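Local coordinates for protein eukaryotic peptide chain release factor GTP-binding subunit (Schizosaccharomyces pombe, PDB 1R5B) that belongs to the GTP-binding translation release factors, joining a P-loop G domain of the elongation factor Tu family to two all-beta domains, at residues Phe274-Ala279 with Asp333-Arg338; Ala279-Tyr282 with Ile288-Gly291; Ile318-Glu321 with Glu325-Ser328. All coordinates share one frame; numbering follows the deposited sequence.

Contact 1: Phe274-Ala279 with Asp333-Arg338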
loop_
_atom_site.group_PDB
_atom_site.type_symbol
_atom_site.label_atom_id
_atom_site.label_comp_id
_atom_site.label_asym_id
_atom_site.label_seq_id
_atom_site.Cartn_x
_atom_site.Cartn_y
_atom_site.Cartn_z
ATOM N N PHE A 274 -5.940 12.545 4.426
ATOM C CA PHE A 274 -6.947 11.887 3.595
ATOM C C PHE A 274 -6.797 12.325 2.133
ATOM O O PHE A 274 -6.626 13.516 1.843
ATOM C CB PHE A 274 -8.344 12.241 4.131
ATOM C CG PHE A 274 -9.503 11.651 3.346
ATOM C CD1 PHE A 274 -9.724 10.284 3.312
ATOM C CD2 PHE A 274 -10.408 12.480 2.694
ATOM C CE1 PHE A 274 -10.811 9.741 2.604
ATOM C CE2 PHE A 274 -11.505 11.942 1.993
ATOM C CZ PHE A 274 -11.697 10.579 1.945
ATOM N N ILE A 275 -6.836 11.349 1.233
ATOM C CA ILE A 275 -6.851 11.575 -0.205
ATOM C C ILE A 275 -7.770 10.544 -0.860
ATOM O O ILE A 275 -7.576 9.359 -0.667
ATOM C CB ILE A 275 -5.448 11.418 -0.790
ATOM C CG1 ILE A 275 -4.472 12.409 -0.123
ATOM C CG2 ILE A 275 -5.506 11.612 -2.321
ATOM C CD1 ILE A 275 -3.018 12.235 -0.519
ATOM N N MET A 276 -8.763 10.997 -1.622
ATOM C CA MET A 276 -9.679 10.112 -2.352
ATOM C C MET A 276 -10.093 10.787 -3.652
ATOM O O MET A 276 -10.942 11.668 -3.630
ATOM C CB MET A 276 -10.950 9.780 -1.548
ATOM C CG MET A 276 -11.889 8.816 -2.293
ATOM S SD MET A 276 -13.585 8.708 -1.736
ATOM C CE MET A 276 -14.268 9.913 -2.578
ATOM N N PRO A 277 -9.502 10.381 -4.771
ATOM C CA PRO A 277 -9.985 10.810 -6.086
ATOM C C PRO A 277 -11.437 10.395 -6.300
ATOM O O PRO A 277 -11.818 9.295 -5.913
ATOM C CB PRO A 277 -9.067 10.068 -7.061
ATOM C CG PRO A 277 -7.844 9.714 -6.255
ATOM C CD PRO A 277 -8.322 9.504 -4.868
ATOM N N ILE A 278 -12.231 11.270 -6.903
ATOM C CA ILE A 278 -13.659 11.024 -7.103
ATOM C C ILE A 278 -13.850 10.263 -8.397
ATOM O O ILE A 278 -13.567 10.787 -9.451
ATOM C CB ILE A 278 -14.427 12.355 -7.152
ATOM C CG1 ILE A 278 -14.283 13.088 -5.807
ATOM C CG2 ILE A 278 -15.886 12.115 -7.508
ATOM C CD1 ILE A 278 -14.833 14.505 -5.803
ATOM N N ALA A 279 -14.297 9.014 -8.308
ATOM C CA ALA A 279 -14.590 8.212 -9.492
ATOM C C ALA A 279 -16.000 8.446 -10.021
ATOM O O ALA A 279 -16.214 8.380 -11.217
ATOM C CB ALA A 279 -14.376 6.744 -9.200
ATOM N N ASP A 333 -9.802 1.297 0.799
ATOM C CA ASP A 333 -11.227 1.021 0.763
ATOM C C ASP A 333 -11.867 1.751 -0.405
ATOM O O ASP A 333 -11.493 2.886 -0.717
ATOM C CB ASP A 333 -11.905 1.482 2.050
ATOM C CG ASP A 333 -11.489 0.670 3.255
ATOM O OD1 ASP A 333 -10.815 -0.370 3.102
ATOM O OD2 ASP A 333 -11.810 1.003 4.406
ATOM N N GLN A 334 -12.825 1.082 -1.042
ATOM C CA GLN A 334 -13.707 1.701 -2.017
ATOM C C GLN A 334 -14.964 2.112 -1.284
ATOM O O GLN A 334 -15.672 1.280 -0.736
ATOM C CB GLN A 334 -14.041 0.740 -3.167
ATOM C CG GLN A 334 -13.791 1.350 -4.576
ATOM C CD GLN A 334 -12.517 0.824 -5.238
ATOM O OE1 GLN A 334 -12.006 -0.233 -4.863
ATOM N NE2 GLN A 334 -12.023 1.543 -6.236
ATOM N N VAL A 335 -15.232 3.412 -1.272
ATOM C CA VAL A 335 -16.335 3.963 -0.502
ATOM C C VAL A 335 -17.273 4.801 -1.348
ATOM O O VAL A 335 -16.934 5.223 -2.447
ATOM C CB VAL A 335 -15.818 4.826 0.665
ATOM C CG1 VAL A 335 -15.077 3.949 1.672
ATOM C CG2 VAL A 335 -14.923 5.970 0.162
ATOM N N ARG A 336 -18.463 5.018 -0.801
ATOM C CA ARG A 336 -19.473 5.903 -1.370
ATOM C C ARG A 336 -19.898 6.858 -0.259
ATOM O O ARG A 336 -20.403 6.427 0.783
ATOM C CB ARG A 336 -20.664 5.102 -1.879
ATOM C CG ARG A 336 -20.326 4.230 -3.074
ATOM C CD ARG A 336 -20.780 2.782 -2.939
ATOM N NE ARG A 336 -20.246 1.935 -4.010
ATOM C CZ ARG A 336 -20.953 1.045 -4.715
ATOM N NH1 ARG A 336 -22.247 0.850 -4.480
ATOM N NH2 ARG A 336 -20.357 0.331 -5.666
ATOM N N LEU A 337 -19.668 8.147 -0.488
ATOM C CA LEU A 337 -19.804 9.156 0.538
ATOM C C LEU A 337 -20.937 10.110 0.215
ATOM O O LEU A 337 -20.885 10.807 -0.796
ATOM C CB LEU A 337 -18.514 9.957 0.617
ATOM C CG LEU A 337 -17.195 9.184 0.739
ATOM C CD1 LEU A 337 -16.070 10.172 0.896
ATOM C CD2 LEU A 337 -17.215 8.212 1.916
ATOM N N ARG A 338 -21.970 10.152 1.048
ATOM C CA ARG A 338 -22.912 11.256 0.957
ATOM C C ARG A 338 -22.241 12.501 1.520
ATOM O O ARG A 338 -21.575 12.438 2.551
ATOM C CB ARG A 338 -24.219 10.980 1.700
ATOM C CG ARG A 338 -25.230 12.115 1.530
ATOM C CD ARG A 338 -26.633 11.820 2.026
ATOM N NE ARG A 338 -27.263 10.742 1.268
ATOM C CZ ARG A 338 -27.278 9.461 1.620
ATOM N NH1 ARG A 338 -26.685 9.047 2.730
ATOM N NH2 ARG A 338 -27.895 8.579 0.847
#
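Where Met276 reaches Val335 and Leu337, flat groups play almost no part, and the meeting is one of methyls and a thioether. The only aromatic ring in these two segments, that of Phe274, stands just beyond touching range, CZ lying 4.5 Å from Leu337 CD1; its closer company is Leu352 of strand 351-353. On the side of 274-279 Met276 makes the contact, and Val335 and Leu337 meet it from the other strand. The two strands are not sheet neighbours at this point, for the CA atoms of Met276 and Val335 are 9.2 Å apart, and the space is filled from both sides by side chains.

Met276 sets out with CG trans to its own backbone N (chi1 -178°), which carries the chain out toward the other strand; a bend at chi3, 87°, then turns CE aside, leaving sulfur as well as methyl to make contact. Val335 is met obliquely: its CG2, the methyl held between backbone N and carbonyl carbon, lies 3.6 Å from Met276 SD. Leu337, two residues on and so on the same side of its strand, approaches tip to tip. Its CD1 is 3.9 Å from Met276 SD and equally 3.9 Å from Met276 CE, so that one leucine methyl rests against the final bond of the thioether.

These three residues belong to the interior of the closed beta barrel that follows the G domain, the fold of the second domain of elongation factor Tu. Leu352 adjoins both Met276 and Leu337 there, and Ile318 backs Val335 and Leu337, while Arg336, facing away, forms a salt bridge with Asp323. Buried and lacking any polar bond between the segments, the contact depends on shape and dispersion, with a polarisable sulfur at its centre and modest shared surface, 129 Å².

Contact 2: Ala279-Tyr282 with Ile288-Gly291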
loop_
_atom_site.group_PDB
_atom_site.type_symbol
_atom_site.label_atom_id
_atom_site.label_comp_id
_atom_site.label_asym_id
_atom_site.label_seq_id
_atom_site.Cartn_x
_atom_site.Cartn_y
_atom_site.Cartn_z
ATOM N N ALA A 279 -14.297 9.014 -8.308
ATOM C CA ALA A 279 -14.590 8.212 -9.492
ATOM C C ALA A 279 -16.000 8.446 -10.021
ATOM O O ALA A 279 -16.214 8.380 -11.217
ATOM C CB ALA A 279 -14.376 6.744 -9.200
ATOM N N SER A 280 -16.963 8.709 -9.144
ATOM C CA SER A 280 -18.331 8.952 -9.588
ATOM C C SER A 280 -19.033 10.040 -8.817
ATOM O O SER A 280 -18.597 10.434 -7.744
ATOM C CB SER A 280 -19.160 7.680 -9.491
ATOM O OG SER A 280 -18.534 6.645 -10.209
ATOM N N LYS A 281 -20.132 10.515 -9.396
ATOM C CA LYS A 281 -20.989 11.497 -8.758
ATOM C C LYS A 281 -22.423 11.217 -9.173
ATOM O O LYS A 281 -22.756 11.337 -10.343
ATOM C CB LYS A 281 -20.586 12.917 -9.174
ATOM C CG LYS A 281 -21.422 14.020 -8.519
ATOM C CD LYS A 281 -20.978 15.418 -8.939
ATOM C CE LYS A 281 -21.782 16.505 -8.215
ATOM N NZ LYS A 281 -21.865 17.771 -8.998
ATOM N N TYR A 282 -23.259 10.816 -8.222
ATOM C CA TYR A 282 -24.684 10.648 -8.481
ATOM C C TYR A 282 -25.511 11.213 -7.322
ATOM O O TYR A 282 -24.973 11.887 -6.446
ATOM C CB TYR A 282 -25.026 9.176 -8.800
ATOM C CG TYR A 282 -24.489 8.125 -7.840
ATOM C CD1 TYR A 282 -25.313 7.542 -6.874
ATOM C CD2 TYR A 282 -23.168 7.679 -7.924
ATOM C CE1 TYR A 282 -24.822 6.556 -5.995
ATOM C CE2 TYR A 282 -22.670 6.693 -7.054
ATOM C CZ TYR A 282 -23.503 6.139 -6.098
ATOM O OH TYR A 282 -23.013 5.175 -5.248
ATOM N N ILE A 288 -23.643 12.129 -3.826
ATOM C CA ILE A 288 -22.809 10.982 -3.497
ATOM C C ILE A 288 -21.508 11.048 -4.290
ATOM O O ILE A 288 -21.533 11.270 -5.500
ATOM C CB ILE A 288 -23.537 9.652 -3.816
ATOM C CG1 ILE A 288 -24.866 9.546 -3.062
ATOM C CG2 ILE A 288 -22.636 8.458 -3.483
ATOM C CD1 ILE A 288 -24.744 9.618 -1.548
ATOM N N LEU A 289 -20.380 10.844 -3.612
ATOM C CA LEU A 289 -19.077 10.831 -4.258
ATOM C C LEU A 289 -18.410 9.487 -3.985
ATOM O O LEU A 289 -18.118 9.159 -2.835
ATOM C CB LEU A 289 -18.212 11.978 -3.739
ATOM C CG LEU A 289 -18.801 13.375 -3.911
ATOM C CD1 LEU A 289 -17.884 14.409 -3.304
ATOM C CD2 LEU A 289 -19.049 13.684 -5.383
ATOM N N GLU A 290 -18.192 8.713 -5.048
ATOM C CA GLU A 290 -17.592 7.388 -4.950
ATOM C C GLU A 290 -16.132 7.447 -5.350
ATOM O O GLU A 290 -15.759 8.222 -6.219
ATOM C CB GLU A 290 -18.367 6.363 -5.802
ATOM C CG GLU A 290 -17.623 5.760 -6.999
ATOM C CD GLU A 290 -17.040 4.372 -6.724
ATOM O OE1 GLU A 290 -17.639 3.375 -7.224
ATOM O OE2 GLU A 290 -15.992 4.267 -6.024
ATOM N N GLY A 291 -15.314 6.622 -4.701
ATOM C CA GLY A 291 -13.899 6.537 -5.007
ATOM C C GLY A 291 -13.147 5.601 -4.083
ATOM O O GLY A 291 -13.719 5.039 -3.148
#
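A beta hairpin, made of strands 275-283 and 287-292 of the barrel, is interrupted here by a classic beta bulge: Ala279 and Ser280 both stand opposite Glu290. The bulge shows in one carbonyl serving two donors. Ala279 N approaches Glu290 O to 2.7 Å within the carbonyl plane, whereas Ser280 N, 3.2 Å from that same Glu290 O, comes from above the plane, 36° out of it. Glu290 N returns a bond to Ser280 O, and beyond the bulge the regular antiparallel ladder resumes.

Lys281 and Leu289 form the non-hydrogen-bonded pair and share a face of the sheet. Their side chains run side by side, Lys281 CG being 3.9 Å from Leu289 CD2, and the extended lysine continues past the leucine until NZ finds the backbone O of Val346. On the other face lie Ser280, Tyr282, Ile288 and Glu290. Here Glu290 CG packs 3.5 Å from Ser280 CB, aliphatic carbon against the serine, while Glu21 from the N-terminal part of the chain touches Ser280 and Tyr282.

The hydrogen-bonded pair Tyr282 and Ile288 closes the contact near the turn, with Ile288 N 2.9 Å from Tyr282 O. A chi1 of 49° places the tyrosine CG between its backbone N and carbonyl carbon and brings the ring over its partner across the strands. The result is a CH-pi contact: Ile288 CG2 sits over one face, 4.0 Å from the Tyr282 ring centroid and displaced toward the rim, its closest ring atom being Tyr282 CZ at 3.6 Å.

Contact 3: Ile318-Glu321 with Glu325-Ser328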
loop_
_atom_site.group_PDB
_atom_site.type_symbol
_atom_site.label_atom_id
_atom_site.label_comp_id
_atom_site.label_asym_id
_atom_site.label_seq_id
_atom_site.Cartn_x
_atom_site.Cartn_y
_atom_site.Cartn_z
ATOM N N ILE A 318 -21.025 7.180 5.079
ATOM C CA ILE A 318 -20.092 6.339 4.342
ATOM C C ILE A 318 -20.730 4.976 4.069
ATOM O O ILE A 318 -21.390 4.417 4.937
ATOM C CB ILE A 318 -18.796 6.137 5.170
ATOM C CG1 ILE A 318 -18.229 7.488 5.628
ATOM C CG2 ILE A 318 -17.752 5.360 4.368
ATOM C CD1 ILE A 318 -17.085 7.362 6.606
ATOM N N TYR A 319 -20.503 4.443 2.872
ATOM C CA TYR A 319 -21.019 3.128 2.479
ATOM C C TYR A 319 -19.940 2.339 1.739
ATOM O O TYR A 319 -19.158 2.908 0.980
ATOM C CB TYR A 319 -22.243 3.266 1.563
ATOM C CG TYR A 319 -23.416 4.027 2.147
ATOM C CD1 TYR A 319 -23.553 5.401 1.952
ATOM C CD2 TYR A 319 -24.413 3.366 2.864
ATOM C CE1 TYR A 319 -24.648 6.100 2.472
ATOM C CE2 TYR A 319 -25.510 4.057 3.389
ATOM C CZ TYR A 319 -25.621 5.419 3.190
ATOM O OH TYR A 319 -26.692 6.095 3.717
ATOM N N ASP A 320 -19.903 1.026 1.947
ATOM C CA ASP A 320 -18.926 0.179 1.249
ATOM C C ASP A 320 -19.522 -0.318 -0.060
ATOM O O ASP A 320 -20.676 -0.007 -0.372
ATOM C CB ASP A 320 -18.487 -1.002 2.120
ATOM C CG ASP A 320 -19.642 -1.852 2.575
ATOM O OD1 ASP A 320 -20.639 -1.978 1.834
ATOM O OD2 ASP A 320 -19.643 -2.430 3.677
ATOM N N GLU A 321 -18.752 -1.113 -0.809
ATOM C CA GLU A 321 -19.225 -1.677 -2.089
ATOM C C GLU A 321 -20.484 -2.564 -1.970
ATOM O O GLU A 321 -21.101 -2.906 -2.989
ATOM C CB GLU A 321 -18.089 -2.443 -2.808
ATOM C CG GLU A 321 -17.537 -1.736 -4.053
ATOM C CD GLU A 321 -16.037 -1.941 -4.284
ATOM O OE1 GLU A 321 -15.354 -2.601 -3.465
ATOM O OE2 GLU A 321 -15.537 -1.429 -5.308
ATOM N N GLU A 325 -24.052 1.066 5.680
ATOM C CA GLU A 325 -23.457 2.207 6.351
ATOM C C GLU A 325 -22.396 1.754 7.349
ATOM O O GLU A 325 -22.664 0.946 8.242
ATOM C CB GLU A 325 -24.508 3.058 7.065
ATOM C CG GLU A 325 -23.901 4.140 7.949
ATOM C CD GLU A 325 -24.701 5.419 7.946
ATOM O OE1 GLU A 325 -24.589 6.175 6.969
ATOM O OE2 GLU A 325 -25.439 5.673 8.917
ATOM N N ILE A 326 -21.195 2.293 7.178
ATOM C CA ILE A 326 -20.084 2.084 8.104
ATOM C C ILE A 326 -19.642 3.433 8.679
ATOM O O ILE A 326 -19.832 4.478 8.062
ATOM C CB ILE A 326 -18.910 1.373 7.386
ATOM C CG1 ILE A 326 -18.416 2.213 6.194
ATOM C CG2 ILE A 326 -19.347 -0.032 6.941
ATOM C CD1 ILE A 326 -17.237 1.626 5.458
ATOM N N SER A 327 -19.056 3.399 9.866
ATOM C CA SER A 327 -18.724 4.620 10.593
ATOM C C SER A 327 -17.346 5.200 10.224
ATOM O O SER A 327 -17.067 6.352 10.531
ATOM C CB SER A 327 -18.789 4.348 12.091
ATOM O OG SER A 327 -17.911 3.290 12.432
ATOM N N SER A 328 -16.491 4.413 9.574
ATOM C CA SER A 328 -15.188 4.908 9.116
ATOM C C SER A 328 -14.548 4.020 8.048
ATOM O O SER A 328 -14.942 2.877 7.866
ATOM C CB SER A 328 -14.215 5.074 10.299
ATOM O OG SER A 328 -13.660 3.830 10.692
HETATM O O HOH W 1 -21.416 6.526 7.965
#
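Ile318 meets Ile326 close to the turn of the hairpin of strands 311-319 and 325-330, on the surface of the barrel. Its carbonyl O accepts the N-H of Ile326 at 3.1 Å, the donor lying above the carbonyl plane. A water carries the second link: it accepts from Ile318 N at 3.0 Å and donates to Ile326 O at 2.6 Å. The two isoleucine side chains cross at about a right angle, with Ile318 CG2 3.7 Å from Ile326 CG1.

Tyr319 follows on the other face, paired with Glu325. Tyr319 CE2 lies 3.9 Å from Glu325 CB, and ring and carboxylate are turned 32° apart; the hydroxyl bonds to Arg338 NH1 of strand 334-340.

Asp320, its CG held between backbone N and carbonyl carbon (chi1 57°), brings OD2 to 4.1 Å from Ile326 CG2. Its OD1 turns instead into the loop, where it receives weak hydrogen bonds from the N-H groups of Ala322 and Glu324.

With one direct backbone bond and a water standing in for the second bond of the same pair, the chemistry is that of a partly hydrated strand pairing, backed by isoleucine packing on one face.

How the contacts relate
From the N terminus, the chain passes through the G domain and enters the beta barrel at 274-279, the first half of contact 1. Contact 2 starts from that segment, at the shared Ala279, and closes a tight hairpin loop by 291. Contact 3 follows in series, closing a still shorter loop between 321 and 325, and lies wholly within the long loop that 333-338 closes in contact 1. Leu337 O and Val335 N bond to Leu289 N and Gly291 O of contact 2, while Arg336 N bonds to Tyr319 O of contact 3. Contact 1 spans the barrel interior between strands 275-283 and 334-340, which strand 287-292 of contact 2 connects within the sheet; contact 3 continues the sheet beyond 334-340.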